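Local coordinates for protein beta-glucuronidase (uncultured Clostridium sp., PDB 6U7J) that hydrolyses beta-D-glucuronides as a gut bacterial family 2 glycoside hydrolase, releasing glucuronic acid and probably contributing to the reactivation of conjugated estrogens, at residues B[290-295]-B[299-304]; B[546-551]-B[587-592]. All blocks are in the same frame, centred on the assembly; numbering follows the deposited sequence.

Interaction 1. Residues B[290-295]-B[299-304]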
ATOM      1  N   LYS B 290     -23.305  39.267  -4.035  1.00 51.29           N
ATOM      2  CA  LYS B 290     -22.127  38.588  -3.513  1.00 49.26           C
ATOM      3  C   LYS B 290     -22.429  37.627  -2.368  1.00 48.02           C
ATOM      4  O   LYS B 290     -21.486  37.128  -1.744  1.00 49.29           O
ATOM      5  CB  LYS B 290     -21.084  39.608  -3.037  1.00 48.90           C
ATOM      6  CG  LYS B 290     -20.268  40.239  -4.147  1.00 52.17           C
ATOM      7  CD  LYS B 290     -19.547  41.479  -3.648  1.00 51.26           C
ATOM      8  CE  LYS B 290     -18.810  42.167  -4.783  1.00 48.99           C
ATOM      9  NZ  LYS B 290     -17.968  43.292  -4.287  1.00 54.61           N
ATOM     10  N   GLN B 291     -23.692  37.359  -2.050  1.00 49.60           N
ATOM     11  CA  GLN B 291     -23.979  36.495  -0.916  1.00 46.67           C
ATOM     12  C   GLN B 291     -25.126  35.550  -1.239  1.00 45.39           C
ATOM     13  O   GLN B 291     -25.916  35.769  -2.161  1.00 44.46           O
ATOM     14  CB  GLN B 291     -24.280  37.308   0.346  1.00 44.63           C
ATOM     15  CG  GLN B 291     -23.016  37.839   1.016  1.00 49.36           C
ATOM     16  CD  GLN B 291     -23.275  38.567   2.326  1.00 52.71           C
ATOM     17  OE1 GLN B 291     -24.264  39.288   2.472  1.00 50.44           O
ATOM     18  NE2 GLN B 291     -22.373  38.387   3.282  1.00 49.10           N
ATOM     19  N   PHE B 292     -25.169  34.464  -0.479  1.00 45.22           N
ATOM     20  CA  PHE B 292     -26.207  33.446  -0.556  1.00 41.24           C
ATOM     21  C   PHE B 292     -26.811  33.436   0.839  1.00 41.84           C
ATOM     22  O   PHE B 292     -26.174  32.970   1.787  1.00 43.33           O
ATOM     23  CB  PHE B 292     -25.616  32.092  -0.954  1.00 42.08           C
ATOM     24  CG  PHE B 292     -26.642  31.065  -1.336  1.00 35.54           C
ATOM     25  CD1 PHE B 292     -27.456  30.491  -0.377  1.00 34.29           C
ATOM     26  CD2 PHE B 292     -26.777  30.660  -2.651  1.00 32.70           C
ATOM     27  CE1 PHE B 292     -28.412  29.545  -0.730  1.00 36.43           C
ATOM     28  CE2 PHE B 292     -27.730  29.709  -3.004  1.00 36.12           C
ATOM     29  CZ  PHE B 292     -28.542  29.158  -2.046  1.00 34.47           C
ATOM     30  N   LEU B 293     -28.010  33.995   0.983  1.00 40.58           N
ATOM     31  CA  LEU B 293     -28.591  34.223   2.296  1.00 42.22           C
ATOM     32  C   LEU B 293     -29.634  33.160   2.593  1.00 37.37           C
ATOM     33  O   LEU B 293     -30.518  32.911   1.775  1.00 45.52           O
ATOM     34  CB  LEU B 293     -29.219  35.615   2.381  1.00 44.26           C
ATOM     35  CG  LEU B 293     -28.318  36.800   2.050  1.00 43.85           C
ATOM     36  CD1 LEU B 293     -29.113  38.096   2.157  1.00 47.95           C
ATOM     37  CD2 LEU B 293     -27.116  36.843   2.977  1.00 42.61           C
ATOM     38  N   ILE B 294     -29.524  32.542   3.759  1.00 38.45           N
ATOM     39  CA  ILE B 294     -30.484  31.561   4.246  1.00 44.25           C
ATOM     40  C   ILE B 294     -30.993  32.078   5.580  1.00 43.56           C
ATOM     41  O   ILE B 294     -30.199  32.311   6.503  1.00 40.30           O
ATOM     42  CB  ILE B 294     -29.863  30.163   4.396  1.00 41.86           C
ATOM     43  CG1 ILE B 294     -29.479  29.597   3.031  1.00 40.58           C
ATOM     44  CG2 ILE B 294     -30.814  29.229   5.126  1.00 37.58           C
ATOM     45  CD1 ILE B 294     -28.521  28.432   3.115  1.00 35.46           C
ATOM     46  N   ASN B 295     -32.308  32.272   5.676  1.00 42.66           N
ATOM     47  CA  ASN B 295     -32.896  32.919   6.842  1.00 40.88           C
ATOM     48  C   ASN B 295     -32.201  34.250   7.117  1.00 45.46           C
ATOM     49  O   ASN B 295     -31.850  34.574   8.255  1.00 45.61           O
ATOM     50  CB  ASN B 295     -32.838  32.000   8.055  1.00 41.35           C
ATOM     51  CG  ASN B 295     -33.665  30.754   7.859  1.00 45.83           C
ATOM     52  OD1 ASN B 295     -34.710  30.807   7.222  1.00 40.94           O
ATOM     53  ND2 ASN B 295     -33.201  29.625   8.393  1.00 42.96           N
ATOM     54  N   PHE B 299     -24.397  32.507   3.891  1.00 42.55           N
ATOM     55  CA  PHE B 299     -24.037  31.102   3.950  1.00 38.03           C
ATOM     56  C   PHE B 299     -22.886  30.883   2.988  1.00 38.48           C
ATOM     57  O   PHE B 299     -22.942  31.322   1.833  1.00 38.59           O
ATOM     58  CB  PHE B 299     -25.233  30.209   3.592  1.00 38.47           C
ATOM     59  CG  PHE B 299     -24.940  28.743   3.662  1.00 37.22           C
ATOM     60  CD1 PHE B 299     -24.940  28.081   4.877  1.00 34.96           C
ATOM     61  CD2 PHE B 299     -24.651  28.026   2.506  1.00 42.36           C
ATOM     62  CE1 PHE B 299     -24.660  26.715   4.943  1.00 31.97           C
ATOM     63  CE2 PHE B 299     -24.381  26.673   2.559  1.00 36.99           C
ATOM     64  CZ  PHE B 299     -24.383  26.019   3.789  1.00 33.45           C
ATOM     65  N   TYR B 300     -21.826  30.255   3.478  1.00 41.32           N
ATOM     66  CA  TYR B 300     -20.669  29.907   2.666  1.00 35.99           C
ATOM     67  C   TYR B 300     -20.639  28.386   2.558  1.00 32.53           C
ATOM     68  O   TYR B 300     -20.617  27.690   3.577  1.00 33.29           O
ATOM     69  CB  TYR B 300     -19.390  30.477   3.295  1.00 37.82           C
ATOM     70  CG  TYR B 300     -18.154  30.296   2.446  1.00 36.05           C
ATOM     71  CD1 TYR B 300     -17.347  29.171   2.597  1.00 35.25           C
ATOM     72  CD2 TYR B 300     -17.806  31.228   1.475  1.00 30.81           C
ATOM     73  CE1 TYR B 300     -16.215  28.985   1.809  1.00 33.58           C
ATOM     74  CE2 TYR B 300     -16.674  31.046   0.674  1.00 33.66           C
ATOM     75  CZ  TYR B 300     -15.887  29.919   0.855  1.00 32.76           C
ATOM     76  OH  TYR B 300     -14.760  29.726   0.089  1.00 37.02           O
ATOM     77  N   PHE B 301     -20.725  27.870   1.335  1.00 36.29           N
ATOM     78  CA  PHE B 301     -20.735  26.421   1.119  1.00 33.93           C
ATOM     79  C   PHE B 301     -19.348  25.835   1.410  1.00 35.29           C
ATOM     80  O   PHE B 301     -18.348  26.252   0.812  1.00 32.88           O
ATOM     81  CB  PHE B 301     -21.139  26.083  -0.318  1.00 34.26           C
ATOM     82  CG  PHE B 301     -22.565  26.438  -0.676  1.00 36.66           C
ATOM     83  CD1 PHE B 301     -22.925  27.746  -0.951  1.00 36.78           C
ATOM     84  CD2 PHE B 301     -23.530  25.446  -0.806  1.00 37.72           C
ATOM     85  CE1 PHE B 301     -24.221  28.062  -1.302  1.00 39.31           C
ATOM     86  CE2 PHE B 301     -24.825  25.755  -1.175  1.00 34.97           C
ATOM     87  CZ  PHE B 301     -25.173  27.068  -1.411  1.00 36.95           C
ATOM     88  N   LYS B 302     -19.297  24.868   2.328  1.00 35.35           N
ATOM     89  CA  LYS B 302     -18.101  24.076   2.601  1.00 35.41           C
ATOM     90  C   LYS B 302     -18.472  22.600   2.510  1.00 31.52           C
ATOM     91  O   LYS B 302     -19.269  22.109   3.320  1.00 28.58           O
ATOM     92  CB  LYS B 302     -17.529  24.383   3.993  1.00 32.38           C
ATOM     93  CG  LYS B 302     -17.240  25.856   4.280  1.00 36.57           C
ATOM     94  CD  LYS B 302     -16.870  26.050   5.751  1.00 32.57           C
ATOM     95  CE  LYS B 302     -18.016  25.607   6.656  1.00 36.66           C
ATOM     96  NZ  LYS B 302     -17.639  25.648   8.090  1.00 32.39           N
ATOM     97  N   GLY B 303     -17.871  21.887   1.560  1.00 29.60           N
ATOM     98  CA  GLY B 303     -18.202  20.484   1.397  1.00 29.29           C
ATOM     99  C   GLY B 303     -17.653  19.866   0.131  1.00 29.46           C
ATOM    100  O   GLY B 303     -16.536  20.186  -0.289  1.00 28.75           O
ATOM    101  N   PHE B 304     -18.449  18.995  -0.494  1.00 27.13           N
ATOM    102  CA  PHE B 304     -18.003  18.141  -1.586  1.00 29.60           C
ATOM    103  C   PHE B 304     -19.156  17.852  -2.524  1.00 35.11           C
ATOM    104  O   PHE B 304     -20.308  17.737  -2.099  1.00 31.32           O
ATOM    105  CB  PHE B 304     -17.503  16.761  -1.115  1.00 32.25           C
ATOM    106  CG  PHE B 304     -16.532  16.800   0.015  1.00 28.94           C
ATOM    107  CD1 PHE B 304     -16.979  16.830   1.328  1.00 24.98           C
ATOM    108  CD2 PHE B 304     -15.171  16.764  -0.236  1.00 32.09           C
ATOM    109  CE1 PHE B 304     -16.085  16.853   2.374  1.00 28.64           C
ATOM    110  CE2 PHE B 304     -14.255  16.793   0.807  1.00 30.59           C
ATOM    111  CZ  PHE B 304     -14.713  16.840   2.121  1.00 28.57           C
TER
HETATM  112  O   HOH W   1     -23.197  33.896   1.277  1.00 43.16           O
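F292 and I294 pack against F301 and F299 in a buried, mostly aromatic beta-hairpin contact, where a short strand folds back on the start of the first barrel strand. The F301 ring comes edge-on to the face of F292, in a T-shaped pair with centroids 5.0 Å apart and planes at 84°. F292 turns that face to CE1 and CZ of F301 because its chi1 of -168° sets CG opposite the backbone N. Beside it, I294 puts its CD1 methyl over the F299 ring, 4.0 Å from the centroid, a CH-pi contact. F299 in turn lays CE2 3.6 Å above the centre of the F301 ring, so F301 bridges the other two rings, turning its edge to F292 and a face to F299.

The backbones pair less completely. F299 N donates to F292 O at 2.8 Å with a bent N-H···O angle of 137°. The return link is made by a water, which accepts from F292 N at 2.7 Å and donates to F299 O at 2.6 Å. Farther out, V358 meets F299 and F301, while I546 and L287 meet F292. A hydrophobic hairpin set across the N-terminal ends of the strands is consistent with a plug closing the floor of a TIM barrel.

Interaction 2. Residues B[546-551]-B[587-592]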
ATOM      1  N   ILE B 546     -18.825  32.307  -2.856  1.00 34.87           N
ATOM      2  CA  ILE B 546     -19.745  31.937  -1.784  1.00 37.96           C
ATOM      3  C   ILE B 546     -19.644  30.460  -1.417  1.00 34.69           C
ATOM      4  O   ILE B 546     -20.450  29.967  -0.618  1.00 37.74           O
ATOM      5  CB  ILE B 546     -21.202  32.319  -2.122  1.00 36.03           C
ATOM      6  CG1 ILE B 546     -21.591  31.782  -3.494  1.00 35.77           C
ATOM      7  CG2 ILE B 546     -21.376  33.825  -2.080  1.00 40.01           C
ATOM      8  CD1 ILE B 546     -23.096  31.532  -3.658  1.00 38.74           C
ATOM      9  N   GLY B 547     -18.682  29.736  -1.961  1.00 33.22           N
ATOM     10  CA  GLY B 547     -18.516  28.361  -1.532  1.00 34.12           C
ATOM     11  C   GLY B 547     -17.350  27.680  -2.209  1.00 32.05           C
ATOM     12  O   GLY B 547     -16.864  28.111  -3.265  1.00 29.81           O
ATOM     13  N   GLU B 548     -16.920  26.583  -1.581  1.00 34.89           N
ATOM     14  CA  GLU B 548     -15.852  25.744  -2.103  1.00 33.66           C
ATOM     15  C   GLU B 548     -16.244  24.289  -1.898  1.00 31.86           C
ATOM     16  O   GLU B 548     -16.551  23.866  -0.777  1.00 29.97           O
ATOM     17  CB  GLU B 548     -14.505  26.054  -1.415  1.00 29.87           C
ATOM     18  CG  GLU B 548     -14.443  25.709   0.075  1.00 28.48           C
ATOM     19  CD  GLU B 548     -13.295  26.421   0.801  1.00 39.70           C
ATOM     20  OE1 GLU B 548     -13.161  27.656   0.628  1.00 38.36           O
ATOM     21  OE2 GLU B 548     -12.535  25.749   1.540  1.00 35.17           O
ATOM     22  N   HIS B 549     -16.246  23.522  -2.977  1.00 29.95           N
ATOM     23  CA  HIS B 549     -16.551  22.100  -2.897  1.00 30.64           C
ATOM     24  C   HIS B 549     -15.354  21.369  -3.469  1.00 29.09           C
ATOM     25  O   HIS B 549     -15.055  21.497  -4.663  1.00 29.17           O
ATOM     26  CB  HIS B 549     -17.844  21.746  -3.639  1.00 32.29           C
ATOM     27  CG  HIS B 549     -19.075  21.835  -2.782  1.00 30.89           C
ATOM     28  ND1 HIS B 549     -20.283  21.289  -3.157  1.00 33.61           N
ATOM     29  CD2 HIS B 549     -19.283  22.414  -1.573  1.00 31.34           C
ATOM     30  CE1 HIS B 549     -21.180  21.514  -2.211  1.00 32.76           C
ATOM     31  NE2 HIS B 549     -20.598  22.196  -1.238  1.00 30.72           N
ATOM     32  N   ILE B 550     -14.633  20.662  -2.598  1.00 31.01           N
ATOM     33  CA  ILE B 550     -13.508  19.845  -3.030  1.00 28.13           C
ATOM     34  C   ILE B 550     -14.057  18.664  -3.815  1.00 30.95           C
ATOM     35  O   ILE B 550     -15.124  18.131  -3.484  1.00 29.01           O
ATOM     36  CB  ILE B 550     -12.698  19.387  -1.807  1.00 28.85           C
ATOM     37  CG1 ILE B 550     -11.991  20.580  -1.158  1.00 30.26           C
ATOM     38  CG2 ILE B 550     -11.662  18.337  -2.200  1.00 30.80           C
ATOM     39  CD1 ILE B 550     -11.507  20.298   0.248  1.00 32.34           C
ATOM     40  N   TRP B 551     -13.378  18.270  -4.884  1.00 29.42           N
ATOM     41  CA  TRP B 551     -13.900  17.159  -5.657  1.00 28.20           C
ATOM     42  C   TRP B 551     -13.386  15.838  -5.126  1.00 40.40           C
ATOM     43  O   TRP B 551     -12.177  15.643  -4.928  1.00 34.14           O
ATOM     44  CB  TRP B 551     -13.609  17.222  -7.145  1.00 29.82           C
ATOM     45  CG  TRP B 551     -14.135  15.948  -7.817  1.00 33.99           C
ATOM     46  CD1 TRP B 551     -13.402  15.008  -8.485  1.00 35.53           C
ATOM     47  CD2 TRP B 551     -15.497  15.467  -7.825  1.00 32.12           C
ATOM     48  NE1 TRP B 551     -14.223  13.993  -8.937  1.00 28.62           N
ATOM     49  CE2 TRP B 551     -15.510  14.253  -8.554  1.00 30.89           C
ATOM     50  CE3 TRP B 551     -16.707  15.965  -7.323  1.00 34.47           C
ATOM     51  CZ2 TRP B 551     -16.680  13.525  -8.783  1.00 29.85           C
ATOM     52  CZ3 TRP B 551     -17.885  15.236  -7.549  1.00 34.33           C
ATOM     53  CH2 TRP B 551     -17.859  14.031  -8.271  1.00 35.54           C
ATOM     54  N   ARG B 587     -10.052  20.009   7.619  1.00 30.24           N
ATOM     55  CA  ARG B 587     -10.845  20.135   8.841  1.00 30.04           C
ATOM     56  C   ARG B 587     -10.464  21.395   9.621  1.00 36.95           C
ATOM     57  O   ARG B 587     -11.340  22.152  10.066  1.00 31.30           O
ATOM     58  CB  ARG B 587     -10.681  18.889   9.722  1.00 28.02           C
ATOM     59  CG  ARG B 587     -11.448  18.961  11.042  1.00 31.43           C
ATOM     60  CD  ARG B 587     -11.527  17.639  11.827  1.00 29.88           C
ATOM     61  NE  ARG B 587     -10.666  17.673  13.006  1.00 44.68           N
ATOM     62  CZ  ARG B 587     -11.068  17.590  14.272  1.00 40.55           C
ATOM     63  NH1 ARG B 587     -10.161  17.655  15.231  1.00 53.81           N
ATOM     64  NH2 ARG B 587     -12.347  17.444  14.594  1.00 36.84           N
ATOM     65  N   GLU B 588      -9.159  21.638   9.801  1.00 32.43           N
ATOM     66  CA  GLU B 588      -8.735  22.807  10.571  1.00 37.03           C
ATOM     67  C   GLU B 588      -9.213  24.100   9.923  1.00 33.16           C
ATOM     68  O   GLU B 588      -9.622  25.033  10.617  1.00 35.89           O
ATOM     69  CB  GLU B 588      -7.212  22.831  10.740  1.00 39.04           C
ATOM     70  CG  GLU B 588      -6.671  21.730  11.659  1.00 49.32           C
ATOM     71  CD  GLU B 588      -7.196  21.823  13.094  1.00 52.68           C
ATOM     72  OE1 GLU B 588      -6.894  22.827  13.782  1.00 54.46           O
ATOM     73  OE2 GLU B 588      -7.902  20.884  13.535  1.00 47.72           O
ATOM     74  N   ARG B 589      -9.183  24.182   8.598  1.00 31.87           N
ATOM     75  CA  ARG B 589      -9.737  25.359   7.939  1.00 32.07           C
ATOM     76  C   ARG B 589     -11.257  25.456   8.139  1.00 38.49           C
ATOM     77  O   ARG B 589     -11.766  26.455   8.658  1.00 38.39           O
ATOM     78  CB  ARG B 589      -9.378  25.322   6.459  1.00 32.55           C
ATOM     79  CG  ARG B 589     -10.094  26.338   5.596  1.00 31.84           C
ATOM     80  CD  ARG B 589      -9.663  26.117   4.170  1.00 37.06           C
ATOM     81  NE  ARG B 589     -10.403  26.898   3.185  1.00 35.72           N
ATOM     82  CZ  ARG B 589     -10.152  28.169   2.900  1.00 38.01           C
ATOM     83  NH1 ARG B 589     -10.864  28.796   1.971  1.00 34.20           N
ATOM     84  NH2 ARG B 589      -9.200  28.819   3.557  1.00 34.76           N
ATOM     85  N   TRP B 590     -12.005  24.418   7.747  1.00 34.58           N
ATOM     86  CA  TRP B 590     -13.464  24.551   7.753  1.00 36.33           C
ATOM     87  C   TRP B 590     -14.027  24.694   9.163  1.00 35.31           C
ATOM     88  O   TRP B 590     -15.025  25.392   9.357  1.00 36.03           O
ATOM     89  CB  TRP B 590     -14.128  23.361   7.054  1.00 27.00           C
ATOM     90  CG  TRP B 590     -14.043  23.404   5.552  1.00 27.18           C
ATOM     91  CD1 TRP B 590     -13.632  24.448   4.775  1.00 31.30           C
ATOM     92  CD2 TRP B 590     -14.359  22.335   4.649  1.00 29.98           C
ATOM     93  NE1 TRP B 590     -13.669  24.097   3.443  1.00 31.55           N
ATOM     94  CE2 TRP B 590     -14.118  22.805   3.340  1.00 28.58           C
ATOM     95  CE3 TRP B 590     -14.820  21.028   4.822  1.00 25.96           C
ATOM     96  CZ2 TRP B 590     -14.323  22.012   2.211  1.00 31.73           C
ATOM     97  CZ3 TRP B 590     -15.016  20.235   3.694  1.00 26.73           C
ATOM     98  CH2 TRP B 590     -14.778  20.732   2.410  1.00 30.33           C
ATOM     99  N   ARG B 591     -13.411  24.061  10.159  1.00 33.83           N
ATOM    100  CA  ARG B 591     -13.929  24.208  11.513  1.00 38.65           C
ATOM    101  C   ARG B 591     -13.684  25.601  12.083  1.00 43.95           C
ATOM    102  O   ARG B 591     -14.368  25.987  13.030  1.00 43.97           O
ATOM    103  CB  ARG B 591     -13.329  23.149  12.440  1.00 39.95           C
ATOM    104  CG  ARG B 591     -13.925  21.758  12.192  1.00 40.29           C
ATOM    105  CD  ARG B 591     -13.698  20.801  13.355  1.00 42.04           C
ATOM    106  NE  ARG B 591     -14.762  19.796  13.406  1.00 52.26           N
ATOM    107  CZ  ARG B 591     -15.799  19.837  14.240  1.00 50.08           C
ATOM    108  NH1 ARG B 591     -16.717  18.880  14.207  1.00 46.81           N
ATOM    109  NH2 ARG B 591     -15.914  20.834  15.108  1.00 47.13           N
ATOM    110  N   LYS B 592     -12.737  26.363  11.531  1.00 39.68           N
ATOM    111  CA  LYS B 592     -12.540  27.728  11.998  1.00 45.69           C
ATOM    112  C   LYS B 592     -13.340  28.748  11.199  1.00 51.16           C
ATOM    113  O   LYS B 592     -13.401  29.912  11.605  1.00 49.63           O
ATOM    114  CB  LYS B 592     -11.055  28.111  11.983  1.00 41.68           C
ATOM    115  CG  LYS B 592     -10.243  27.583  13.187  1.00 53.26           C
ATOM    116  CD  LYS B 592     -10.335  26.048  13.353  1.00 56.96           C
ATOM    117  CE  LYS B 592      -9.537  25.504  14.536  1.00 61.50           C
ATOM    118  NZ  LYS B 592     -10.346  25.568  15.790  1.00 60.43           N
TER
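E548 reaches out from its strand to R589 and W590, and its carboxylate takes three hydrogen bonds from the helix. R589 grips it side-on: NH1 donates to E548 OE1 and NE to E548 OE2, each at 2.9 Å and nearly straight. Both oxygens use their syn lone pairs, and the guanidinium and carboxylate planes lie within 9° of each other, a bidentate salt bridge. W590 NE1 adds a 2.8 Å bond to E548 OE2, arriving from above the carboxylate plane, 43° out of it, although the oxygen lies close to the indole plane. OE2 thus has two donors approaching at quite different angles. Next to this polar cluster, I550 CD1 packs 3.8 Å from W590 CZ2.

The chain of R589, extended from CG to NE, carries the guanidinium across from the helix to meet the carboxylate edge to edge. Outside the two segments, Y300 OH hydrogen-bonds E548 OE1, and D540 pairs with NH2 of R589; together they hold both charged groups and probably stabilise their ionised forms. F304 meets the W590 ring edge-to-face.

The axes of the two segments come no closer than 12.5 Å and run nearly antiparallel, at 155°, leaving the side chains to fill the layer between. This is the strand-helix packing of a TIM barrel, here between its last strand and the final helix lying outside it, with a salt bridge in the interface whose carboxylate is buried.

From the N terminus, interaction 1 closes first, a tight turn with three residues between its segments. Interaction 2 follows in series, spanning 35 residues from strand 545-551 to helix 581-592 near the C terminus, so the two neither nest nor cross. They meet because strands 297-305 and 545-551, the first and last of the barrel, lie side by side and parallel, closing its ring: F301 O and E548 N are 2.8 Å apart, a probable hydrogen bond. Packing adds to the join, with G303 O 3.3 Å from W590 CH2. Together they tie the entry hairpin, the barrel seam and the C-terminal helix into one unit.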